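Side-chain contact in tRNA (guanine(26)-N(2))-dimethyltransferase (Pyrococcus horikoshii, PDB 2DUL), which probably dimethylates the exocyclic amine of guanine 26 in a number of tRNAs, with S-adenosyl-L-methionine as methyl donor: residues W75-S80 and N122-E127. Residues are numbered along the deposited sequence; the frame is centred on the assembly and turned at random.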
loop_
_atom_site.group_PDB
_atom_site.type_symbol
_atom_site.label_atom_id
_atom_site.label_comp_id
_atom_site.label_asym_id
_atom_site.label_seq_id
_atom_site.Cartn_x
_atom_site.Cartn_y
_atom_site.Cartn_z
ATOM N N TRP A 75 1.052 -16.885 -10.209
ATOM C CA TRP A 75 2.383 -16.816 -10.793
ATOM C C TRP A 75 3.380 -16.303 -9.756
ATOM O O TRP A 75 3.115 -15.332 -9.043
ATOM C CB TRP A 75 2.395 -15.884 -12.009
ATOM C CG TRP A 75 1.651 -16.415 -13.195
ATOM C CD1 TRP A 75 0.337 -16.778 -13.242
ATOM C CD2 TRP A 75 2.172 -16.615 -14.515
ATOM N NE1 TRP A 75 0.006 -17.189 -14.510
ATOM C CE2 TRP A 75 1.112 -17.099 -15.311
ATOM C CE3 TRP A 75 3.431 -16.432 -15.102
ATOM C CZ2 TRP A 75 1.270 -17.402 -16.670
ATOM C CZ3 TRP A 75 3.591 -16.732 -16.454
ATOM C CH2 TRP A 75 2.513 -17.213 -17.222
ATOM N N LEU A 76 4.518 -16.976 -9.672
ATOM C CA LEU A 76 5.584 -16.596 -8.757
ATOM C C LEU A 76 6.789 -16.301 -9.634
ATOM O O LEU A 76 7.142 -17.105 -10.495
ATOM C CB LEU A 76 5.919 -17.742 -7.803
ATOM C CG LEU A 76 4.857 -18.209 -6.805
ATOM C CD1 LEU A 76 3.832 -19.072 -7.515
ATOM C CD2 LEU A 76 5.530 -19.013 -5.699
ATOM N N ASN A 77 7.428 -15.158 -9.422
ATOM C CA ASN A 77 8.576 -14.804 -10.242
ATOM C C ASN A 77 9.743 -14.214 -9.462
ATOM O O ASN A 77 9.552 -13.524 -8.469
ATOM C CB ASN A 77 8.158 -13.794 -11.313
ATOM C CG ASN A 77 9.329 -13.334 -12.171
ATOM O OD1 ASN A 77 9.761 -14.039 -13.085
ATOM N ND2 ASN A 77 9.856 -12.151 -11.867
ATOM N N ASP A 78 10.954 -14.496 -9.932
ATOM C CA ASP A 78 12.168 -13.943 -9.338
ATOM C C ASP A 78 13.310 -14.085 -10.337
ATOM O O ASP A 78 13.434 -15.102 -11.021
ATOM C CB ASP A 78 12.535 -14.645 -8.030
ATOM C CG ASP A 78 13.412 -13.774 -7.139
ATOM O OD1 ASP A 78 12.889 -13.214 -6.153
ATOM O OD2 ASP A 78 14.618 -13.631 -7.438
ATOM N N ILE A 79 14.147 -13.061 -10.416
ATOM C CA ILE A 79 15.264 -13.069 -11.346
ATOM C C ILE A 79 16.430 -13.930 -10.855
ATOM O O ILE A 79 17.274 -14.350 -11.644
ATOM C CB ILE A 79 15.763 -11.626 -11.597
ATOM C CG1 ILE A 79 16.760 -11.605 -12.756
ATOM C CG2 ILE A 79 16.397 -11.074 -10.331
ATOM C CD1 ILE A 79 17.226 -10.215 -13.129
ATOM N N SER A 80 16.468 -14.198 -9.554
ATOM C CA SER A 80 17.544 -14.994 -8.966
ATOM C C SER A 80 17.383 -16.501 -9.116
ATOM O O SER A 80 16.322 -17.055 -8.827
ATOM C CB SER A 80 17.687 -14.660 -7.481
ATOM O OG SER A 80 18.524 -15.605 -6.832
ATOM N N ASN A 122 10.045 -7.251 -15.038
ATOM C CA ASN A 122 9.629 -6.429 -16.171
ATOM C C ASN A 122 9.472 -7.260 -17.442
ATOM O O ASN A 122 8.582 -7.000 -18.256
ATOM C CB ASN A 122 10.629 -5.292 -16.431
ATOM C CG ASN A 122 10.344 -4.054 -15.590
ATOM O OD1 ASN A 122 9.185 -3.706 -15.347
ATOM N ND2 ASN A 122 11.403 -3.370 -15.159
ATOM N N ARG A 123 10.329 -8.261 -17.617
ATOM C CA ARG A 123 10.244 -9.105 -18.803
ATOM C C ARG A 123 9.006 -9.991 -18.717
ATOM O O ARG A 123 8.266 -10.130 -19.694
ATOM C CB ARG A 123 11.507 -9.957 -18.950
ATOM C CG ARG A 123 11.560 -10.764 -20.244
ATOM C CD ARG A 123 12.967 -11.297 -20.484
ATOM N NE ARG A 123 13.060 -12.145 -21.672
ATOM C CZ ARG A 123 12.627 -13.401 -21.736
ATOM N NH1 ARG A 123 12.064 -13.965 -20.677
ATOM N NH2 ARG A 123 12.757 -14.095 -22.860
ATOM N N LEU A 124 8.770 -10.580 -17.548
ATOM C CA LEU A 124 7.592 -11.427 -17.377
ATOM C C LEU A 124 6.296 -10.633 -17.590
ATOM O O LEU A 124 5.407 -11.070 -18.323
ATOM C CB LEU A 124 7.576 -12.069 -15.983
ATOM C CG LEU A 124 6.335 -12.914 -15.662
ATOM C CD1 LEU A 124 6.147 -14.009 -16.709
ATOM C CD2 LEU A 124 6.488 -13.518 -14.284
ATOM N N MET A 125 6.187 -9.465 -16.961
ATOM C CA MET A 125 4.979 -8.655 -17.106
ATOM C C MET A 125 4.773 -8.146 -18.533
ATOM O O MET A 125 3.632 -7.986 -18.982
ATOM C CB MET A 125 4.997 -7.492 -16.104
ATOM C CG MET A 125 4.890 -7.963 -14.651
ATOM S SD MET A 125 4.642 -6.623 -13.474
ATOM C CE MET A 125 6.270 -5.797 -13.532
ATOM N N ALA A 126 5.869 -7.902 -19.250
ATOM C CA ALA A 126 5.777 -7.446 -20.638
ATOM C C ALA A 126 5.234 -8.581 -21.505
ATOM O O ALA A 126 4.544 -8.345 -22.504
ATOM C CB ALA A 126 7.147 -7.011 -21.145
ATOM N N GLU A 127 5.553 -9.814 -21.124
ATOM C CA GLU A 127 5.087 -10.988 -21.855
ATOM C C GLU A 127 3.600 -11.251 -21.583
ATOM O O GLU A 127 2.887 -11.771 -22.442
ATOM C CB GLU A 127 5.910 -12.222 -21.459
ATOM C CG GLU A 127 7.407 -12.072 -21.725
ATOM C CD GLU A 127 8.204 -13.330 -21.412
ATOM O OE1 GLU A 127 8.079 -13.865 -20.288
ATOM O OE2 GLU A 127 8.968 -13.781 -22.293
#
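Both L124 (chi1 176°) and N77 (chi1 178°) hold CG trans to the main-chain nitrogen, which points the two side chains at each other across the interface between helix 121-127 and strand 73-78. Methyl CD2 of L124 lies 3.4 Å from CB of N77 and 3.5 Å from both its CG and its OD1, so one methyl meets the CB and the amide end alike. The other branch turns to W75: CD1 of L124 approaches the six-membered ring obliquely, 3.7 Å from CZ3. One leucine thus spans an indole and an amide two residues apart on the same side of the strand, one methyl on each, and all three residues are buried. The amide of N77 spends its polarity elsewhere: OD1 accepts from N117, while ND2 donates to the carbonyls of A54 and D119, which probably fixes the rotation of the amide. L52 and N117, on the adjoining strands, also touch L124. An alanine at L124 would remove both methyls and would probably leave a gap beside the indole ring and CB of N77. Next along the strand, D78 closes an Asx turn, OD2 accepting from N of S80 at 2.9 Å. The arrangement is a helix packed on the central parallel strands of a class I (Rossmann-like) methyltransferase fold, beside the predicted S-adenosyl-L-methionine site of D78, D120 and A121.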